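Local coordinates for DnaJ homolog subfamily C member 3 (Mus musculus, PDB 3IEG), which acts as a co-chaperone in the unfolded protein response, binding misfolded proteins, stimulating the ATPase of the Hsp70 protein HSC70 and restraining the eIF-2-alpha kinase GCN2, at residues A[204-215]-A[227-238]; A[283-292]-A[311-319]. All blocks are in the same frame, centred on the assembly; numbering follows the deposited sequence.

How the contacts relate
This chain is the tetratricopeptide-repeat (TPR) part of a longer protein, a superhelix of paired helices. From the N terminus, contact 1 comes first: helix 204-217, in TPR 6, meets helix 222-246, which runs on into TPR 7, closing the loop through residues 216-226. Contact 2 follows: residues 283-292, the end of helix 268-284, the turn and the start of helix 288-301 of TPR 8, meet helix 306-318 of TPR 9, closing the mostly helical loop 293-310. The two loops lie in series and neither nest nor cross, the contact centres 34 Å apart. Helix 250-263 touches side chains of both contacts, and helix 268-284 touches contact 1 through Y270 and supplies S283 and K284 to contact 2.

Contact 1. Residues A[204-215]-A[227-238]; sequences HELSLSEVRECL and HYKQVKKLNKLI
H204 meets N235 and I238 where helix 204-217 begins. With CG between its backbone N and carbonyl carbon (chi1 49°), the imidazole takes a hydrogen bond at ND1 from N235 ND2 (2.8 Å), which approaches in the ring plane. I238 CD1 covers one face of that ring in a CH-pi contact, 3.6 Å from the centroid. A turn on, S207 OG accepts from H227 NE2 at 3.3 Å, and also bonds S195 O. L208 splits its branches: CD1 goes to the N235 amide, CD2 to Y228 CE1. V211 sets CG1 beside Y228 CD1 (3.8 Å) and CG2 at the edge of the H227 ring. R212 stretches to give NH1 to Y228 OH (3.0 Å), its guanidinium turned 78° from the phenol ring. K232 NZ donates to the same OH at 3.3 Å, so two cationic side chains share one oxygen. L215 CD1 lies over a face of the Y228 ring, 4.0 Å from its centroid, completing the knob-into-hole seat formed with L208, V211 and R212. Cutting Y228 back to an alanine is likely to open a gap in that seat and leave R212 and K232 without their common acceptor. The two helices run nearly antiparallel, at 145°, in the manner of successive TPR helices. Helix 188-201 packs on H227 and V231, helix 250-263 on L234 and I238, and Y270 of helix 268-284 on H204 and L234.

Contact 2. Residues A[283-292]-A[311-319]; sequences SKDEKPVEAI and DRAEAYLIE
A315 CB rests on A291 CB at 3.6 Å, joining helix 288-301 of TPR 8 to helix 306-318 of TPR 9; these successive helices of the TPR superhelix run nearly antiparallel, 147° apart, with axes 8.8 Å from each other. The apolar contact spreads outward from this alanine pair. I292 CG2 reaches both A315 CB and Y316 CE2, while P288 lays CG against I318 CG2 at 4.0 Å and CB against the A315 carbonyl. I318 CD1 also packs on the CB and CG of E286, whose positive phi makes it the C-prime residue of the Schellman motif that ends helix 268-284. One salt bridge crosses the contact: K284, bent at chi2 (-68°), brings NZ to E314 OE1 (3.0 Å) on its syn lone pair, with a weak bond to OE2. The R312 chain passes I292, while its guanidinium forms a salt bridge with D328 and a hydrogen bond with S296, both outside these segments. D311 OD2 is hydrogen-bonded to H280. One direct hydrogen bond reaches the backbone: S283 OG donates to D311 O at 2.8 Å. That carbonyl oxygen also receives A315 N at 3.1 Å, the two donors arriving from opposite faces of its plane.

Contact 1. Residues A[204-215]-A[227-238]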
loop_
_atom_site.group_PDB
_atom_site.type_symbol
_atom_site.label_atom_id
_atom_site.label_comp_id
_atom_site.label_asym_id
_atom_site.label_seq_id
_atom_site.Cartn_x
_atom_site.Cartn_y
_atom_site.Cartn_z
ATOM N N HIS A 204 1.705 14.594 0.959
ATOM C CA HIS A 204 3.120 14.928 0.929
ATOM C C HIS A 204 3.937 14.247 2.014
ATOM O O HIS A 204 5.081 13.852 1.771
ATOM C CB HIS A 204 3.337 16.445 0.948
ATOM C CG HIS A 204 2.569 17.159 2.016
ATOM N ND1 HIS A 204 3.076 17.374 3.281
ATOM C CD2 HIS A 204 1.338 17.726 2.001
ATOM C CE1 HIS A 204 2.183 18.031 4.003
ATOM N NE2 HIS A 204 1.126 18.267 3.246
ATOM N N GLU A 205 3.354 14.069 3.192
ATOM C CA GLU A 205 4.109 13.493 4.291
ATOM C C GLU A 205 4.438 12.008 4.107
ATOM O O GLU A 205 5.589 11.596 4.272
ATOM C CB GLU A 205 3.399 13.726 5.613
ATOM C CG GLU A 205 4.337 13.632 6.791
ATOM C CD GLU A 205 3.633 13.792 8.110
ATOM O OE1 GLU A 205 4.281 14.302 9.056
ATOM O OE2 GLU A 205 2.436 13.413 8.203
ATOM N N LEU A 206 3.428 11.212 3.769
ATOM C CA LEU A 206 3.625 9.784 3.502
ATOM C C LEU A 206 4.509 9.588 2.284
ATOM O O LEU A 206 5.374 8.717 2.297
ATOM C CB LEU A 206 2.289 9.059 3.311
ATOM C CG LEU A 206 1.383 8.947 4.551
ATOM C CD1 LEU A 206 -0.077 8.667 4.145
ATOM C CD2 LEU A 206 1.907 7.910 5.573
ATOM N N SER A 207 4.306 10.418 1.257
ATOM C CA SER A 207 5.191 10.461 0.091
ATOM C C SER A 207 6.661 10.592 0.513
ATOM O O SER A 207 7.517 9.845 0.036
ATOM C CB SER A 207 4.791 11.603 -0.850
ATOM O OG SER A 207 5.597 11.654 -2.022
ATOM N N LEU A 208 6.932 11.519 1.430
ATOM C CA LEU A 208 8.290 11.779 1.906
ATOM C C LEU A 208 8.885 10.563 2.603
ATOM O O LEU A 208 9.997 10.147 2.277
ATOM C CB LEU A 208 8.306 12.973 2.870
ATOM C CG LEU A 208 9.484 13.952 3.018
ATOM C CD1 LEU A 208 9.452 14.603 4.415
ATOM C CD2 LEU A 208 10.854 13.346 2.741
ATOM N N SER A 209 8.155 9.999 3.563
ATOM C CA SER A 209 8.683 8.885 4.357
ATOM C C SER A 209 8.724 7.611 3.531
ATOM O O SER A 209 9.477 6.687 3.823
ATOM C CB SER A 209 7.866 8.663 5.632
ATOM O OG SER A 209 6.569 8.204 5.319
ATOM N N GLU A 210 7.908 7.573 2.490
ATOM C CA GLU A 210 7.908 6.450 1.596
ATOM C C GLU A 210 9.119 6.501 0.674
ATOM O O GLU A 210 9.713 5.468 0.373
ATOM C CB GLU A 210 6.604 6.399 0.802
ATOM C CG GLU A 210 6.205 5.005 0.414
ATOM C CD GLU A 210 5.964 4.081 1.606
ATOM O OE1 GLU A 210 6.146 2.857 1.451
ATOM O OE2 GLU A 210 5.589 4.564 2.691
ATOM N N VAL A 211 9.489 7.698 0.229
ATOM C CA VAL A 211 10.688 7.847 -0.575
ATOM C C VAL A 211 11.947 7.604 0.280
ATOM O O VAL A 211 13.005 7.228 -0.240
ATOM C CB VAL A 211 10.710 9.211 -1.338
ATOM C CG1 VAL A 211 11.268 10.334 -0.481
ATOM C CG2 VAL A 211 11.495 9.092 -2.614
ATOM N N ARG A 212 11.817 7.796 1.596
ATOM C CA ARG A 212 12.933 7.561 2.514
ATOM C C ARG A 212 13.222 6.071 2.596
ATOM O O ARG A 212 14.381 5.656 2.613
ATOM C CB ARG A 212 12.660 8.130 3.912
ATOM C CG ARG A 212 12.896 9.623 4.028
ATOM C CD ARG A 212 12.890 10.064 5.483
ATOM N NE ARG A 212 12.497 11.467 5.632
ATOM C CZ ARG A 212 13.307 12.508 5.445
ATOM N NH1 ARG A 212 14.575 12.321 5.087
ATOM N NH2 ARG A 212 12.848 13.739 5.605
ATOM N N GLU A 213 12.159 5.272 2.634
ATOM C CA GLU A 213 12.292 3.826 2.586
ATOM C C GLU A 213 13.037 3.393 1.326
ATOM O O GLU A 213 13.899 2.517 1.393
ATOM C CB GLU A 213 10.927 3.139 2.674
ATOM C CG GLU A 213 10.167 3.374 3.983
ATOM C CD GLU A 213 11.010 3.124 5.222
ATOM O OE1 GLU A 213 11.819 2.168 5.231
ATOM O OE2 GLU A 213 10.856 3.892 6.193
ATOM N N CYS A 214 12.720 4.020 0.193
ATOM C CA CYS A 214 13.421 3.742 -1.054
ATOM C C CYS A 214 14.923 4.013 -0.911
ATOM O O CYS A 214 15.748 3.136 -1.185
ATOM C CB CYS A 214 12.830 4.541 -2.222
ATOM S SG CYS A 214 13.807 4.403 -3.752
ATOM N N LEU A 215 15.269 5.217 -0.456
ATOM C CA LEU A 215 16.668 5.622 -0.332
ATOM C C LEU A 215 17.438 4.817 0.710
ATOM O O LEU A 215 18.659 4.685 0.623
ATOM C CB LEU A 215 16.767 7.118 -0.028
ATOM C CG LEU A 215 16.375 8.071 -1.159
ATOM C CD1 LEU A 215 16.421 9.502 -0.672
ATOM C CD2 LEU A 215 17.278 7.890 -2.366
ATOM N N HIS A 227 13.164 12.916 -6.643
ATOM C CA HIS A 227 11.837 13.105 -6.101
ATOM C C HIS A 227 11.906 13.485 -4.619
ATOM O O HIS A 227 11.123 14.304 -4.166
ATOM C CB HIS A 227 10.963 11.870 -6.342
ATOM C CG HIS A 227 9.637 11.943 -5.661
ATOM N ND1 HIS A 227 8.712 12.925 -5.942
ATOM C CD2 HIS A 227 9.097 11.189 -4.674
ATOM C CE1 HIS A 227 7.652 12.762 -5.169
ATOM N NE2 HIS A 227 7.860 11.714 -4.393
ATOM N N TYR A 228 12.841 12.893 -3.880
ATOM C CA TYR A 228 13.133 13.253 -2.477
ATOM C C TYR A 228 13.356 14.752 -2.319
ATOM O O TYR A 228 12.777 15.387 -1.435
ATOM C CB TYR A 228 14.375 12.493 -1.982
ATOM C CG TYR A 228 14.897 12.866 -0.604
ATOM C CD1 TYR A 228 14.124 12.666 0.532
ATOM C CD2 TYR A 228 16.187 13.372 -0.436
ATOM C CE1 TYR A 228 14.605 12.984 1.795
ATOM C CE2 TYR A 228 16.681 13.687 0.825
ATOM C CZ TYR A 228 15.882 13.495 1.930
ATOM O OH TYR A 228 16.335 13.805 3.181
ATOM N N LYS A 229 14.168 15.321 -3.204
ATOM C CA LYS A 229 14.486 16.742 -3.136
ATOM C C LYS A 229 13.242 17.591 -3.329
ATOM O O LYS A 229 13.090 18.626 -2.672
ATOM C CB LYS A 229 15.576 17.111 -4.145
ATOM C CG LYS A 229 16.877 16.343 -3.928
ATOM C CD LYS A 229 18.071 17.017 -4.579
ATOM C CE LYS A 229 18.086 16.880 -6.090
ATOM N NZ LYS A 229 19.424 17.285 -6.638
ATOM N N GLN A 230 12.352 17.135 -4.208
ATOM C CA GLN A 230 11.092 17.825 -4.484
ATOM C C GLN A 230 10.116 17.750 -3.306
ATOM O O GLN A 230 9.638 18.782 -2.852
ATOM C CB GLN A 230 10.447 17.295 -5.764
ATOM C CG GLN A 230 9.044 17.819 -6.036
ATOM C CD GLN A 230 9.013 19.274 -6.492
ATOM O OE1 GLN A 230 10.050 19.932 -6.587
ATOM N NE2 GLN A 230 7.818 19.781 -6.781
ATOM N N VAL A 231 9.826 16.547 -2.809
ATOM C CA VAL A 231 8.909 16.421 -1.671
ATOM C C VAL A 231 9.483 17.051 -0.426
ATOM O O VAL A 231 8.756 17.690 0.305
ATOM C CB VAL A 231 8.478 14.953 -1.298
ATOM C CG1 VAL A 231 7.011 14.715 -1.595
ATOM C CG2 VAL A 231 9.388 13.891 -1.908
ATOM N N LYS A 232 10.783 16.865 -0.181
ATOM C CA LYS A 232 11.422 17.428 1.012
ATOM C C LYS A 232 11.137 18.929 1.098
ATOM O O LYS A 232 10.635 19.400 2.131
ATOM C CB LYS A 232 12.922 17.154 1.035
ATOM C CG LYS A 232 13.534 17.147 2.418
ATOM C CD LYS A 232 15.051 17.188 2.326
ATOM C CE LYS A 232 15.700 17.748 3.572
ATOM N NZ LYS A 232 15.779 16.713 4.628
ATOM N N LYS A 233 11.413 19.647 0.002
ATOM C CA LYS A 233 11.130 21.081 -0.106
ATOM C C LYS A 233 9.641 21.405 0.019
ATOM O O LYS A 233 9.249 22.247 0.822
ATOM C CB LYS A 233 11.640 21.637 -1.435
ATOM C CG LYS A 233 13.148 21.901 -1.496
ATOM C CD LYS A 233 13.592 22.298 -2.926
ATOM C CE LYS A 233 12.908 23.594 -3.387
ATOM N NZ LYS A 233 13.512 24.107 -4.650
ATOM N N LEU A 234 8.819 20.741 -0.783
ATOM C CA LEU A 234 7.393 20.973 -0.773
ATOM C C LEU A 234 6.820 20.714 0.608
ATOM O O LEU A 234 5.906 21.405 1.046
ATOM C CB LEU A 234 6.718 20.083 -1.805
ATOM C CG LEU A 234 5.306 20.395 -2.319
ATOM C CD1 LEU A 234 4.283 19.582 -1.571
ATOM C CD2 LEU A 234 4.945 21.894 -2.336
ATOM N N ASN A 235 7.376 19.732 1.302
ATOM C CA ASN A 235 6.912 19.381 2.626
ATOM C C ASN A 235 7.350 20.364 3.712
ATOM O O ASN A 235 6.586 20.617 4.644
ATOM C CB ASN A 235 7.359 17.969 2.992
ATOM C CG ASN A 235 6.873 17.546 4.355
ATOM O OD1 ASN A 235 7.616 17.593 5.329
ATOM N ND2 ASN A 235 5.609 17.146 4.436
ATOM N N LYS A 236 8.575 20.889 3.616
ATOM C CA LYS A 236 9.063 21.877 4.588
ATOM C C LYS A 236 8.232 23.139 4.488
ATOM O O LYS A 236 7.819 23.699 5.503
ATOM C CB LYS A 236 10.541 22.224 4.385
ATOM C CG LYS A 236 11.517 21.313 5.125
ATOM C CD LYS A 236 12.968 21.883 5.109
ATOM C CE LYS A 236 14.045 20.772 5.161
ATOM N NZ LYS A 236 13.896 19.843 6.343
ATOM N N LEU A 237 7.980 23.565 3.257
ATOM C CA LEU A 237 7.160 24.734 2.987
ATOM C C LEU A 237 5.781 24.650 3.632
ATOM O O LEU A 237 5.363 25.594 4.288
ATOM C CB LEU A 237 7.043 24.964 1.480
ATOM C CG LEU A 237 8.068 25.811 0.707
ATOM C CD1 LEU A 237 9.424 26.046 1.406
ATOM C CD2 LEU A 237 8.260 25.212 -0.681
ATOM N N ILE A 238 5.092 23.523 3.471
ATOM C CA ILE A 238 3.777 23.327 4.076
ATOM C C ILE A 238 3.874 23.274 5.600
ATOM O O ILE A 238 3.003 23.784 6.310
ATOM C CB ILE A 238 3.090 22.068 3.529
ATOM C CG1 ILE A 238 2.841 22.229 2.029
ATOM C CG2 ILE A 238 1.773 21.779 4.264
ATOM C CD1 ILE A 238 2.463 20.935 1.323
#

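Contact 2. Residues A[283-292]-A[311-319]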
loop_
_atom_site.group_PDB
_atom_site.type_symbol
_atom_site.label_atom_id
_atom_site.label_comp_id
_atom_site.label_asym_id
_atom_site.label_seq_id
_atom_site.Cartn_x
_atom_site.Cartn_y
_atom_site.Cartn_z
ATOM N N SER A 283 -9.163 35.435 6.262
ATOM C CA SER A 283 -10.255 35.454 7.235
ATOM C C SER A 283 -9.788 35.812 8.649
ATOM O O SER A 283 -10.302 36.744 9.258
ATOM C CB SER A 283 -10.990 34.110 7.239
ATOM O OG SER A 283 -12.144 34.149 8.067
ATOM N N LYS A 284 -8.809 35.069 9.158
ATOM C CA LYS A 284 -8.308 35.245 10.521
ATOM C C LYS A 284 -7.491 36.529 10.715
ATOM O O LYS A 284 -7.378 37.039 11.831
ATOM C CB LYS A 284 -7.479 34.028 10.949
ATOM C CG LYS A 284 -8.269 32.755 11.197
ATOM C CD LYS A 284 -9.174 32.845 12.438
ATOM C CE LYS A 284 -9.847 31.490 12.719
ATOM N NZ LYS A 284 -11.231 31.605 13.289
ATOM N N ASP A 285 -6.919 37.041 9.632
ATOM C CA ASP A 285 -6.187 38.304 9.662
ATOM C C ASP A 285 -7.176 39.467 9.542
ATOM O O ASP A 285 -6.785 40.616 9.327
ATOM C CB ASP A 285 -5.170 38.346 8.516
ATOM C CG ASP A 285 -4.015 39.297 8.782
ATOM O OD1 ASP A 285 -3.684 39.535 9.969
ATOM O OD2 ASP A 285 -3.428 39.799 7.793
ATOM N N GLU A 286 -8.461 39.146 9.696
ATOM C CA GLU A 286 -9.562 40.084 9.508
ATOM C C GLU A 286 -9.371 41.002 8.300
ATOM O O GLU A 286 -9.341 42.226 8.437
ATOM C CB GLU A 286 -9.812 40.884 10.782
ATOM C CG GLU A 286 -10.381 40.046 11.912
ATOM C CD GLU A 286 -10.533 40.824 13.212
ATOM O OE1 GLU A 286 -9.893 41.894 13.364
ATOM O OE2 GLU A 286 -11.287 40.349 14.090
ATOM N N LYS A 287 -9.235 40.389 7.124
ATOM C CA LYS A 287 -9.171 41.112 5.858
ATOM C C LYS A 287 -10.279 40.621 4.912
ATOM O O LYS A 287 -10.022 39.901 3.950
ATOM C CB LYS A 287 -7.762 41.016 5.257
ATOM C CG LYS A 287 -6.775 41.901 6.010
ATOM C CD LYS A 287 -5.331 41.758 5.556
ATOM C CE LYS A 287 -4.476 42.873 6.190
ATOM N NZ LYS A 287 -3.011 42.575 6.222
ATOM N N PRO A 288 -11.526 41.035 5.190
ATOM C CA PRO A 288 -12.743 40.431 4.648
ATOM C C PRO A 288 -12.899 40.446 3.133
ATOM O O PRO A 288 -13.337 39.448 2.577
ATOM C CB PRO A 288 -13.857 41.249 5.299
ATOM C CG PRO A 288 -13.219 42.535 5.673
ATOM C CD PRO A 288 -11.835 42.168 6.078
ATOM N N VAL A 289 -12.560 41.551 2.471
ATOM C CA VAL A 289 -12.726 41.651 1.011
ATOM C C VAL A 289 -11.985 40.527 0.296
ATOM O O VAL A 289 -12.574 39.814 -0.515
ATOM C CB VAL A 289 -12.277 43.033 0.435
ATOM C CG1 VAL A 289 -12.483 43.087 -1.085
ATOM C CG2 VAL A 289 -13.027 44.186 1.114
ATOM N N GLU A 290 -10.698 40.369 0.611
ATOM C CA GLU A 290 -9.868 39.325 0.008
ATOM C C GLU A 290 -10.341 37.947 0.444
ATOM O O GLU A 290 -10.361 37.013 -0.350
ATOM C CB GLU A 290 -8.382 39.506 0.345
ATOM C CG GLU A 290 -7.776 40.857 -0.060
ATOM C CD GLU A 290 -7.893 41.914 1.046
ATOM O OE1 GLU A 290 -9.030 42.368 1.345
ATOM O OE2 GLU A 290 -6.840 42.289 1.619
ATOM N N ALA A 291 -10.742 37.835 1.704
ATOM C CA ALA A 291 -11.247 36.587 2.239
ATOM C C ALA A 291 -12.412 36.046 1.420
ATOM O O ALA A 291 -12.383 34.882 1.016
ATOM C CB ALA A 291 -11.643 36.748 3.695
ATOM N N ILE A 292 -13.422 36.880 1.153
ATOM C CA ILE A 292 -14.592 36.387 0.418
ATOM C C ILE A 292 -14.263 36.049 -1.037
ATOM O O ILE A 292 -14.859 35.129 -1.587
ATOM C CB ILE A 292 -15.876 37.283 0.512
ATOM C CG1 ILE A 292 -15.955 38.272 -0.648
ATOM C CG2 ILE A 292 -16.004 37.969 1.874
ATOM C CD1 ILE A 292 -17.287 38.238 -1.395
ATOM N N ASP A 311 -14.889 30.041 7.197
ATOM C CA ASP A 311 -13.995 31.182 7.068
ATOM C C ASP A 311 -14.622 32.310 6.249
ATOM O O ASP A 311 -14.462 33.490 6.600
ATOM C CB ASP A 311 -12.619 30.762 6.537
ATOM C CG ASP A 311 -11.817 29.981 7.564
ATOM O OD1 ASP A 311 -12.101 30.115 8.761
ATOM O OD2 ASP A 311 -10.904 29.226 7.185
ATOM N N ARG A 312 -15.346 31.953 5.184
ATOM C CA ARG A 312 -16.116 32.952 4.438
ATOM C C ARG A 312 -17.208 33.555 5.324
ATOM O O ARG A 312 -17.390 34.774 5.340
ATOM C CB ARG A 312 -16.716 32.401 3.143
ATOM C CG ARG A 312 -17.264 33.514 2.257
ATOM C CD ARG A 312 -17.566 33.071 0.855
ATOM N NE ARG A 312 -18.760 32.238 0.829
ATOM C CZ ARG A 312 -19.312 31.737 -0.271
ATOM N NH1 ARG A 312 -18.779 31.972 -1.468
ATOM N NH2 ARG A 312 -20.400 30.990 -0.162
ATOM N N ALA A 313 -17.916 32.704 6.067
ATOM C CA ALA A 313 -18.870 33.174 7.053
ATOM C C ALA A 313 -18.215 34.218 7.954
ATOM O O ALA A 313 -18.641 35.367 7.978
ATOM C CB ALA A 313 -19.415 32.014 7.871
ATOM N N GLU A 314 -17.162 33.833 8.670
ATOM C CA GLU A 314 -16.473 34.779 9.543
ATOM C C GLU A 314 -16.150 36.109 8.846
ATOM O O GLU A 314 -16.217 37.168 9.467
ATOM C CB GLU A 314 -15.219 34.156 10.162
ATOM C CG GLU A 314 -15.457 33.490 11.524
ATOM C CD GLU A 314 -14.171 32.926 12.155
ATOM O OE1 GLU A 314 -13.139 33.650 12.172
ATOM O OE2 GLU A 314 -14.196 31.761 12.640
ATOM N N ALA A 315 -15.828 36.056 7.556
ATOM C CA ALA A 315 -15.525 37.268 6.799
ATOM C C ALA A 315 -16.773 38.103 6.496
ATOM O O ALA A 315 -16.696 39.329 6.456
ATOM C CB ALA A 315 -14.791 36.934 5.529
ATOM N N TYR A 316 -17.912 37.441 6.283
ATOM C CA TYR A 316 -19.186 38.134 6.038
ATOM C C TYR A 316 -19.639 38.980 7.223
ATOM O O TYR A 316 -20.222 40.047 7.039
ATOM C CB TYR A 316 -20.293 37.152 5.666
ATOM C CG TYR A 316 -20.295 36.746 4.216
ATOM C CD1 TYR A 316 -20.627 35.442 3.839
ATOM C CD2 TYR A 316 -19.961 37.658 3.211
ATOM C CE1 TYR A 316 -20.631 35.061 2.512
ATOM C CE2 TYR A 316 -19.958 37.278 1.870
ATOM C CZ TYR A 316 -20.295 35.981 1.536
ATOM O OH TYR A 316 -20.297 35.601 0.217
ATOM N N LEU A 317 -19.364 38.482 8.428
ATOM C CA LEU A 317 -19.721 39.150 9.675
ATOM C C LEU A 317 -18.976 40.472 9.898
ATOM O O LEU A 317 -19.558 41.432 10.412
ATOM C CB LEU A 317 -19.487 38.214 10.870
ATOM C CG LEU A 317 -20.362 36.968 11.023
ATOM C CD1 LEU A 317 -19.833 36.089 12.153
ATOM C CD2 LEU A 317 -21.813 37.347 11.276
ATOM N N ILE A 318 -17.693 40.519 9.542
ATOM C CA ILE A 318 -16.962 41.782 9.593
ATOM C C ILE A 318 -17.668 42.755 8.655
ATOM O O ILE A 318 -17.956 43.889 9.025
ATOM C CB ILE A 318 -15.455 41.614 9.257
ATOM C CG1 ILE A 318 -14.827 40.575 10.199
ATOM C CG2 ILE A 318 -14.717 42.963 9.359
ATOM C CD1 ILE A 318 -13.430 40.091 9.804
ATOM N N GLU A 319 -18.006 42.274 7.466
ATOM C CA GLU A 319 -18.752 43.053 6.481
ATOM C C GLU A 319 -20.220 43.283 6.844
ATOM O O GLU A 319 -20.978 43.837 6.044
ATOM C CB GLU A 319 -18.684 42.366 5.122
ATOM C CG GLU A 319 -17.309 42.287 4.530
ATOM C CD GLU A 319 -16.762 43.642 4.172
ATOM O OE1 GLU A 319 -16.170 44.295 5.060
ATOM O OE2 GLU A 319 -16.916 44.044 2.997
#